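Long-range contacts in DUF7790 domain-containing protein (PDB 6ULO), which is of unknown function but has a Rossmann-like domain and is probably held at the membrane by a transmembrane helix: residues 69-77 against 96-107; 86-97 against 190-198. All coordinates share one frame; numbering follows the deposited sequence. Where two conformers were deposited one is given.

Contact 1: residues 69-77 against 96-107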
loop_
_atom_site.group_PDB
_atom_site.type_symbol
_atom_site.label_atom_id
_atom_site.label_comp_id
_atom_site.label_asym_id
_atom_site.label_seq_id
_atom_site.Cartn_x
_atom_site.Cartn_y
_atom_site.Cartn_z
ATOM N N GLY A 69 -3.626 1.500 -1.429
ATOM C CA GLY A 69 -3.209 0.421 -0.541
ATOM C C GLY A 69 -3.322 0.736 0.926
ATOM O O GLY A 69 -3.152 1.888 1.357
ATOM N N VAL A 70 -3.603 -0.315 1.708
ATOM C CA VAL A 70 -3.486 -0.272 3.157
ATOM C C VAL A 70 -2.013 -0.414 3.539
ATOM O O VAL A 70 -1.185 -0.875 2.743
ATOM C CB VAL A 70 -4.348 -1.367 3.826
ATOM C CG1 VAL A 70 -5.805 -1.280 3.340
ATOM C CG2 VAL A 70 -3.752 -2.748 3.578
ATOM N N GLY A 71 -1.675 -0.043 4.784
ATOM C CA GLY A 71 -0.305 -0.267 5.220
ATOM C C GLY A 71 0.669 0.834 4.882
ATOM O O GLY A 71 0.289 2.002 4.763
ATOM N N SER A 72 1.941 0.492 4.743
ATOM C CA SER A 72 3.008 1.479 4.827
ATOM C C SER A 72 3.976 1.419 3.649
ATOM O O SER A 72 3.558 1.454 2.491
ATOM C CB SER A 72 3.685 1.294 6.189
ATOM O OG SER A 72 2.691 1.417 7.186
ATOM N N GLU A 73 5.293 1.313 3.929
ATOM C CA GLU A 73 6.291 1.455 2.869
ATOM C C GLU A 73 6.229 0.384 1.794
ATOM O O GLU A 73 6.700 0.628 0.668
ATOM C CB GLU A 73 7.730 1.503 3.440
ATOM C CG GLU A 73 8.023 2.820 4.141
ATOM C CD GLU A 73 9.292 2.656 4.930
ATOM O OE1 GLU A 73 9.205 2.171 6.090
ATOM O OE2 GLU A 73 10.372 2.954 4.392
ATOM N N GLN A 74 5.660 -0.786 2.091
ATOM C CA GLN A 74 5.586 -1.815 1.056
ATOM C C GLN A 74 4.773 -1.339 -0.143
ATOM O O GLN A 74 4.973 -1.808 -1.267
ATOM C CB GLN A 74 5.048 -3.138 1.604
ATOM C CG GLN A 74 3.556 -3.163 1.911
ATOM C CD GLN A 74 3.201 -2.736 3.306
ATOM O OE1 GLN A 74 3.725 -1.759 3.833
ATOM N NE2 GLN A 74 2.252 -3.438 3.923
ATOM N N ASN A 75 3.844 -0.394 0.073
ATOM C CA ASN A 75 3.077 0.176 -1.031
ATOM C C ASN A 75 3.962 0.957 -1.987
ATOM O O ASN A 75 3.691 0.990 -3.190
ATOM C CB ASN A 75 2.005 1.096 -0.470
ATOM C CG ASN A 75 0.949 0.299 0.277
ATOM O OD1 ASN A 75 0.158 -0.419 -0.335
ATOM N ND2 ASN A 75 0.924 0.423 1.594
ATOM N N LEU A 76 4.974 1.637 -1.452
ATOM C CA LEU A 76 5.895 2.379 -2.307
ATOM C C LEU A 76 6.734 1.413 -3.138
ATOM O O LEU A 76 7.015 1.670 -4.313
ATOM C CB LEU A 76 6.750 3.322 -1.462
ATOM C CG LEU A 76 5.915 4.243 -0.568
ATOM C CD1 LEU A 76 6.837 5.148 0.219
ATOM C CD2 LEU A 76 4.916 5.100 -1.324
ATOM N N THR A 77 7.131 0.273 -2.549
ATOM C CA THR A 77 7.815 -0.747 -3.334
ATOM C C THR A 77 6.964 -1.180 -4.521
ATOM O O THR A 77 7.446 -1.207 -5.672
ATOM C CB THR A 77 8.144 -1.932 -2.442
ATOM O OG1 THR A 77 9.081 -1.475 -1.465
ATOM C CG2 THR A 77 8.753 -3.097 -3.228
ATOM N N VAL A 96 -0.486 4.623 11.355
ATOM C CA VAL A 96 -0.050 4.294 10.002
ATOM C C VAL A 96 -0.154 5.513 9.094
ATOM O O VAL A 96 0.775 5.834 8.350
ATOM C CB VAL A 96 -0.878 3.110 9.467
ATOM C CG1 VAL A 96 -0.599 2.892 7.997
ATOM C CG2 VAL A 96 -0.615 1.839 10.254
ATOM N N VAL A 97 -1.272 6.246 9.185
ATOM C CA VAL A 97 -1.470 7.439 8.370
ATOM C C VAL A 97 -0.390 8.463 8.676
ATOM O O VAL A 97 0.238 9.019 7.766
ATOM C CB VAL A 97 -2.899 8.007 8.553
ATOM C CG1 VAL A 97 -3.080 9.270 7.704
ATOM C CG2 VAL A 97 -3.965 6.951 8.189
ATOM N N HIS A 98 -0.093 8.655 9.960
ATOM C CA HIS A 98 0.903 9.653 10.337
ATOM C C HIS A 98 2.316 9.212 10.000
ATOM O O HIS A 98 3.121 10.035 9.566
ATOM C CB HIS A 98 0.767 9.947 11.820
ATOM C CG HIS A 98 -0.381 10.850 12.109
ATOM N ND1 HIS A 98 -0.917 11.003 13.366
ATOM C CD2 HIS A 98 -1.058 11.698 11.298
ATOM C CE1 HIS A 98 -1.884 11.905 13.317
ATOM N NE2 HIS A 98 -1.987 12.343 12.073
ATOM N N ALA A 99 2.650 7.919 10.187
ATOM C CA ALA A 99 3.986 7.466 9.819
ATOM C C ALA A 99 4.185 7.603 8.316
ATOM O O ALA A 99 5.273 7.965 7.863
ATOM C CB ALA A 99 4.234 6.035 10.310
ATOM N N ASN A 100 3.151 7.331 7.521
ATOM C CA ASN A 100 3.291 7.541 6.090
ATOM C C ASN A 100 3.524 9.018 5.766
ATOM O O ASN A 100 4.252 9.346 4.824
ATOM C CB ASN A 100 2.055 7.018 5.362
ATOM C CG ASN A 100 2.033 5.506 5.249
ATOM O OD1 ASN A 100 3.099 4.855 5.203
ATOM N ND2 ASN A 100 0.843 4.931 5.163
ATOM N N THR A 101 2.846 9.923 6.500
ATOM C CA THR A 101 3.048 11.358 6.311
ATOM C C THR A 101 4.499 11.734 6.581
ATOM O O THR A 101 5.095 12.520 5.837
ATOM C CB THR A 101 2.099 12.122 7.234
ATOM O OG1 THR A 101 0.744 11.814 6.894
ATOM C CG2 THR A 101 2.322 13.657 7.147
ATOM N N ILE A 102 5.087 11.160 7.629
ATOM C CA ILE A 102 6.505 11.376 7.906
ATOM C C ILE A 102 7.366 10.842 6.771
ATOM O O ILE A 102 8.285 11.517 6.307
ATOM C CB ILE A 102 6.890 10.746 9.257
ATOM C CG1 ILE A 102 6.123 11.428 10.392
ATOM C CG2 ILE A 102 8.409 10.822 9.455
ATOM C CD1 ILE A 102 6.210 10.669 11.713
ATOM N N THR A 103 7.086 9.621 6.311
ATOM C CA THR A 103 7.869 9.053 5.214
ATOM C C THR A 103 7.854 9.966 3.986
ATOM O O THR A 103 8.899 10.167 3.341
ATOM C CB THR A 103 7.318 7.666 4.906
ATOM O OG1 THR A 103 7.809 6.788 5.901
ATOM C CG2 THR A 103 7.680 7.147 3.499
ATOM N N ILE A 104 6.689 10.545 3.656
ATOM C CA ILE A 104 6.622 11.417 2.490
ATOM C C ILE A 104 7.481 12.663 2.683
ATOM O O ILE A 104 8.183 13.101 1.762
ATOM C CB ILE A 104 5.143 11.750 2.199
ATOM C CG1 ILE A 104 4.424 10.474 1.754
ATOM C CG2 ILE A 104 5.010 12.890 1.175
ATOM C CD1 ILE A 104 2.911 10.541 1.860
ATOM N N LEU A 105 7.427 13.265 3.871
ATOM C CA LEU A 105 8.282 14.414 4.162
ATOM C C LEU A 105 9.747 14.038 4.015
ATOM O O LEU A 105 10.537 14.778 3.403
ATOM C CB LEU A 105 7.981 14.891 5.575
ATOM C CG LEU A 105 8.872 15.991 6.146
ATOM C CD1 LEU A 105 8.786 17.308 5.359
ATOM C CD2 LEU A 105 8.503 16.212 7.644
ATOM N N PHE A 106 10.130 12.860 4.544
ATOM C CA PHE A 106 11.535 12.444 4.428
ATOM C C PHE A 106 11.925 12.212 2.972
ATOM O O PHE A 106 13.018 12.598 2.556
ATOM C CB PHE A 106 11.811 11.188 5.234
ATOM C CG PHE A 106 11.730 11.337 6.727
ATOM C CD1 PHE A 106 11.606 12.574 7.351
ATOM C CD2 PHE A 106 11.805 10.181 7.527
ATOM C CE1 PHE A 106 11.557 12.658 8.729
ATOM C CE2 PHE A 106 11.761 10.252 8.903
ATOM C CZ PHE A 106 11.650 11.510 9.515
ATOM N N LEU A 107 11.040 11.621 2.171
ATOM C CA LEU A 107 11.322 11.450 0.745
ATOM C C LEU A 107 11.548 12.792 0.067
ATOM O O LEU A 107 12.496 12.953 -0.707
ATOM C CB LEU A 107 10.162 10.728 0.043
ATOM C CG LEU A 107 10.044 9.233 0.363
ATOM C CD1 LEU A 107 8.657 8.734 -0.084
ATOM C CD2 LEU A 107 11.166 8.454 -0.348
HETATM O O HOH W 1 2.806 3.716 8.509
#

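Contact 2: residues 86-97 against 190-198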
loop_
_atom_site.group_PDB
_atom_site.type_symbol
_atom_site.label_atom_id
_atom_site.label_comp_id
_atom_site.label_asym_id
_atom_site.label_seq_id
_atom_site.Cartn_x
_atom_site.Cartn_y
_atom_site.Cartn_z
ATOM N N PHE A 86 -0.338 7.893 -9.320
ATOM C CA PHE A 86 -0.686 8.513 -8.047
ATOM C C PHE A 86 -0.848 7.380 -7.055
ATOM O O PHE A 86 -1.166 6.255 -7.452
ATOM C CB PHE A 86 -2.014 9.290 -8.124
ATOM C CG PHE A 86 -2.054 10.342 -9.207
ATOM C CD1 PHE A 86 -1.564 11.621 -8.957
ATOM C CD2 PHE A 86 -2.535 10.058 -10.473
ATOM C CE1 PHE A 86 -1.555 12.599 -9.937
ATOM C CE2 PHE A 86 -2.544 11.042 -11.469
ATOM C CZ PHE A 86 -2.032 12.312 -11.194
ATOM N N ILE A 87 -0.593 7.670 -5.784
ATOM C CA ILE A 87 -0.636 6.659 -4.729
ATOM C C ILE A 87 -1.523 7.147 -3.590
ATOM O O ILE A 87 -1.162 8.114 -2.903
ATOM C CB ILE A 87 0.764 6.343 -4.183
ATOM C CG1 ILE A 87 1.718 5.912 -5.288
ATOM C CG2 ILE A 87 0.664 5.298 -3.065
ATOM C CD1 ILE A 87 3.153 5.737 -4.825
ATOM N N TYR A 88 -2.655 6.466 -3.364
ATOM C CA TYR A 88 -3.421 6.644 -2.132
ATOM C C TYR A 88 -2.980 5.602 -1.096
ATOM O O TYR A 88 -3.020 4.397 -1.358
ATOM C CB TYR A 88 -4.914 6.458 -2.396
ATOM C CG TYR A 88 -5.628 7.704 -2.867
ATOM C CD1 TYR A 88 -5.626 8.873 -2.111
ATOM C CD2 TYR A 88 -6.441 7.663 -4.005
ATOM C CE1 TYR A 88 -6.370 10.012 -2.513
ATOM C CE2 TYR A 88 -7.205 8.773 -4.398
ATOM C CZ TYR A 88 -7.157 9.922 -3.638
ATOM O OH TYR A 88 -7.912 10.977 -4.037
ATOM N N LEU A 89 -2.578 6.062 0.069
ATOM C CA LEU A 89 -2.253 5.192 1.198
ATOM C C LEU A 89 -3.404 5.361 2.166
ATOM O O LEU A 89 -3.448 6.325 2.932
ATOM C CB LEU A 89 -0.909 5.575 1.814
ATOM C CG LEU A 89 0.261 5.520 0.825
ATOM C CD1 LEU A 89 1.502 6.022 1.503
ATOM C CD2 LEU A 89 0.490 4.096 0.354
ATOM N N MET A 90 -4.361 4.446 2.107
ATOM C CA MET A 90 -5.579 4.545 2.904
ATOM C C MET A 90 -5.490 3.543 4.044
ATOM O O MET A 90 -5.415 2.335 3.789
ATOM C CB MET A 90 -6.830 4.236 2.069
ATOM C CG MET A 90 -8.091 4.395 2.901
ATOM S SD MET A 90 -9.620 3.806 2.068
ATOM C CE MET A 90 -9.470 2.059 2.373
ATOM N N ASP A 91 -5.527 4.010 5.285
ATOM C CA ASP A 91 -5.472 3.101 6.426
ATOM C C ASP A 91 -6.418 3.591 7.510
ATOM O O ASP A 91 -6.820 4.756 7.539
ATOM C CB ASP A 91 -4.028 2.953 6.935
ATOM C CG ASP A 91 -3.775 1.656 7.683
ATOM O OD1 ASP A 91 -3.359 0.683 7.005
ATOM O OD2 ASP A 91 -3.954 1.634 8.934
ATOM N N PHE A 92 -6.814 2.681 8.390
ATOM C CA PHE A 92 -7.755 2.990 9.450
ATOM C C PHE A 92 -7.093 3.225 10.790
ATOM O O PHE A 92 -7.787 3.552 11.752
ATOM C CB PHE A 92 -8.814 1.882 9.560
ATOM C CG PHE A 92 -10.027 2.265 10.347
ATOM C CD1 PHE A 92 -10.772 3.372 10.005
ATOM C CD2 PHE A 92 -10.452 1.475 11.407
ATOM C CE1 PHE A 92 -11.922 3.706 10.726
ATOM C CE2 PHE A 92 -11.588 1.811 12.129
ATOM C CZ PHE A 92 -12.319 2.922 11.767
ATOM N N THR A 93 -5.779 3.048 10.893
ATOM C CA THR A 93 -5.067 3.272 12.147
ATOM C C THR A 93 -4.276 4.577 12.032
ATOM O O THR A 93 -3.492 4.757 11.087
ATOM C CB THR A 93 -4.143 2.087 12.477
ATOM O OG1 THR A 93 -4.918 0.864 12.540
ATOM C CG2 THR A 93 -3.475 2.299 13.825
ATOM N N GLN A 94 -4.476 5.483 13.006
ATOM C CA GLN A 94 -3.873 6.807 12.895
ATOM C C GLN A 94 -2.352 6.734 12.816
ATOM O O GLN A 94 -1.734 7.515 12.068
ATOM C CB GLN A 94 -4.326 7.696 14.048
ATOM C CG GLN A 94 -4.002 9.149 13.833
ATOM C CD GLN A 94 -4.482 9.684 12.482
ATOM O OE1 GLN A 94 -3.691 9.963 11.589
ATOM N NE2 GLN A 94 -5.794 9.810 12.330
ATOM N N ILE A 95 -1.726 5.794 13.537
ATOM C CA ILE A 95 -0.271 5.751 13.512
ATOM C C ILE A 95 0.240 5.450 12.119
ATOM O O ILE A 95 1.302 5.945 11.729
ATOM C CB ILE A 95 0.314 4.798 14.577
ATOM C CG1 ILE A 95 1.799 5.160 14.837
ATOM C CG2 ILE A 95 0.213 3.307 14.152
ATOM C CD1 ILE A 95 2.460 4.311 15.939
ATOM N N VAL A 96 -0.486 4.623 11.355
ATOM C CA VAL A 96 -0.050 4.294 10.002
ATOM C C VAL A 96 -0.154 5.513 9.094
ATOM O O VAL A 96 0.775 5.834 8.350
ATOM C CB VAL A 96 -0.878 3.110 9.467
ATOM C CG1 VAL A 96 -0.599 2.892 7.997
ATOM C CG2 VAL A 96 -0.615 1.839 10.254
ATOM N N VAL A 97 -1.272 6.246 9.185
ATOM C CA VAL A 97 -1.470 7.439 8.370
ATOM C C VAL A 97 -0.390 8.463 8.676
ATOM O O VAL A 97 0.238 9.019 7.766
ATOM C CB VAL A 97 -2.899 8.007 8.553
ATOM C CG1 VAL A 97 -3.080 9.270 7.704
ATOM C CG2 VAL A 97 -3.965 6.951 8.189
ATOM N N LYS A 190 1.787 13.580 -5.003
ATOM C CA LYS A 190 1.055 12.464 -5.574
ATOM C C LYS A 190 1.031 11.241 -4.695
ATOM O O LYS A 190 0.497 10.217 -5.137
ATOM C CB LYS A 190 1.625 12.126 -6.948
ATOM C CG LYS A 190 1.491 13.247 -7.976
ATOM C CD LYS A 190 2.175 12.876 -9.272
ATOM C CE LYS A 190 1.892 13.889 -10.352
ATOM N NZ LYS A 190 2.774 13.610 -11.529
ATOM N N ILE A 191 1.562 11.323 -3.481
ATOM C CA ILE A 191 1.439 10.250 -2.492
ATOM C C ILE A 191 0.591 10.832 -1.384
ATOM O O ILE A 191 0.998 11.821 -0.751
ATOM C CB ILE A 191 2.799 9.770 -1.947
ATOM C CG1 ILE A 191 3.773 9.495 -3.082
ATOM C CG2 ILE A 191 2.560 8.532 -1.081
ATOM C CD1 ILE A 191 5.149 8.996 -2.608
ATOM N N LEU A 192 -0.584 10.245 -1.171
ATOM C CA LEU A 192 -1.634 10.866 -0.367
ATOM C C LEU A 192 -2.051 9.913 0.736
ATOM O O LEU A 192 -2.820 8.959 0.489
ATOM C CB LEU A 192 -2.842 11.256 -1.218
ATOM C CG LEU A 192 -2.489 12.220 -2.357
ATOM C CD1 LEU A 192 -2.541 11.473 -3.673
ATOM C CD2 LEU A 192 -3.449 13.383 -2.404
ATOM N N PRO A 193 -1.622 10.154 1.972
ATOM C CA PRO A 193 -2.117 9.348 3.092
ATOM C C PRO A 193 -3.490 9.823 3.503
ATOM O O PRO A 193 -3.686 11.011 3.763
ATOM C CB PRO A 193 -1.108 9.618 4.205
ATOM C CG PRO A 193 -0.106 10.569 3.671
ATOM C CD PRO A 193 -0.618 11.148 2.398
ATOM N N ILE A 194 -4.442 8.914 3.549
ATOM C CA ILE A 194 -5.828 9.272 3.836
ATOM C C ILE A 194 -6.411 8.293 4.845
ATOM O O ILE A 194 -5.999 7.122 4.929
ATOM C CB ILE A 194 -6.690 9.351 2.565
ATOM C CG1 ILE A 194 -6.677 8.038 1.760
ATOM C CG2 ILE A 194 -6.302 10.554 1.712
ATOM C CD1 ILE A 194 -7.742 8.004 0.613
ATOM N N ARG A 195 -7.369 8.786 5.614
ATOM C CA ARG A 195 -7.994 8.011 6.677
ATOM C C ARG A 195 -9.194 7.244 6.130
ATOM O O ARG A 195 -10.162 7.852 5.660
ATOM C CB ARG A 195 -8.506 8.963 7.757
ATOM C CG ARG A 195 -7.414 9.793 8.425
ATOM C CD ARG A 195 -8.032 10.728 9.491
ATOM N NE ARG A 195 -9.012 11.635 8.899
ATOM C CZ ARG A 195 -8.689 12.799 8.340
ATOM N NH1 ARG A 195 -7.410 13.184 8.322
ATOM N NH2 ARG A 195 -9.631 13.583 7.795
ATOM N N GLY A 196 -9.163 5.925 6.217
ATOM C CA GLY A 196 -10.297 5.166 5.733
ATOM C C GLY A 196 -10.248 3.709 6.136
ATOM O O GLY A 196 -9.174 3.081 6.107
ATOM N N ASN A 197 -11.415 3.170 6.475
ATOM C CA ASN A 197 -11.573 1.756 6.791
ATOM C C ASN A 197 -11.997 1.038 5.520
ATOM O O ASN A 197 -12.908 1.504 4.828
ATOM C CB ASN A 197 -12.684 1.657 7.853
ATOM C CG ASN A 197 -12.831 0.268 8.482
ATOM O OD1 ASN A 197 -12.387 -0.735 7.965
ATOM N ND2 ASN A 197 -13.552 0.230 9.580
ATOM N N LEU A 198 -11.384 -0.111 5.238
ATOM C CA LEU A 198 -11.905 -0.954 4.153
ATOM C C LEU A 198 -13.392 -1.248 4.309
ATOM O O LEU A 198 -14.094 -1.423 3.310
ATOM C CB LEU A 198 -11.171 -2.291 4.087
ATOM C CG LEU A 198 -9.681 -2.232 3.717
ATOM C CD1 LEU A 198 -9.052 -3.588 3.904
ATOM C CD2 LEU A 198 -9.519 -1.745 2.285
HETATM O O HOH W 2 -7.847 0.787 5.254
#

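Contact 1: residues 69-77 against 96-107
The flat side-chain amide of N100 points its polar end at the loop formed by G71 and S72. Its ND2 donates to G71 O at 3.0 Å. That bond is nearly straight (170° at the hydrogen), and the acceptor lies in the amide plane. The OD1 of N100 comes up to S72 CA at 3.4 Å, so both polar atoms of the amide face this turn. A second amide braces the loop from within. N75 ND2 donates to V70 O (2.7 Å) and to S72 O (3.0 Å), with V70 O in the N75 amide plane. S72 O also accepts from N75 N, on the same face of its carbonyl plane.

V96 flanks N100. With CG1 anti to the backbone N (chi1 171°), V96 turns that methyl to G71 O, 3.5 Å away. Further along, L76 CD1 meets T103 CG2 (3.9 Å) and L107 CD1 (4.0 Å), tip to tip. T103 OG1 is hydrogen-bonded to W120 NE1.

The loop leads from strand 66-69 into helix 74-82, the position that the glycine-rich loop takes in Rossmann folds; whether it binds a nucleotide here is not known. Helix 94-109 packs against it. N100 also rests on L89 of strand 86-91, and F116 of helix 113-120 touches E73 and L107.

Contact 2: residues 86-97 against 190-198
The ring of F92 takes the side chain of N197 over one face. N197 CB sits 3.7 Å from the F92 ring centroid, a CH-pi contact. ND2 lies above the rim, while OD1 accepts from L199 N. Ring and amide planes are 30° apart.

Strands 86-91 and 191-195 run parallel. I87 pairs with I191 and L89 with P193 on one face, Y88 with L192 and M90 with I194 on the other. L89 CD1 lies alongside I191 CG2, 3.8 Å away. There V97 also brings CG1 to P193 CB. On the Y88 face, I194 has CG1 between its backbone N and carbonyl carbon (chi1 57°), and its CD1 reaches Y88 CD1 at 3.6 Å. M90 runs out past G196 and bends at chi3 (81°), so that CE meets L198 CD2 at 3.8 Å. At the start of the strands, the F86 ring crosses the aliphatic chain of K190 obliquely.

D91 OD2 takes T93 N in an Asx turn, and OD1 takes G71 N. Six backbone hydrogen bonds and the apolar pairs hold the strands together, while E20 and E188 meet the charge of K190.

The centres of contacts 1 and 2 lie about 8 Å apart, and the two contacts touch. Their segments alternate along the chain: 69-77, 86-97, 96-107, 190-198. Helix 94-109 serves both, and V96 and V97 belong to both. Strand 191-195 is the outermost strand on its side of the sheet within this chain; 86-91 lies next, then 66-69. The 92 residues between the two halves of contact 2 are mostly helical and hold no strand. D91, at the end of strand 86-91, accepts from G71 N and so joins this strand end to the loop of contact 1. Together they join the 191-195 edge of a Rossmann-like sheet, strand order 3-2-1, to helices 74-82 and 94-109.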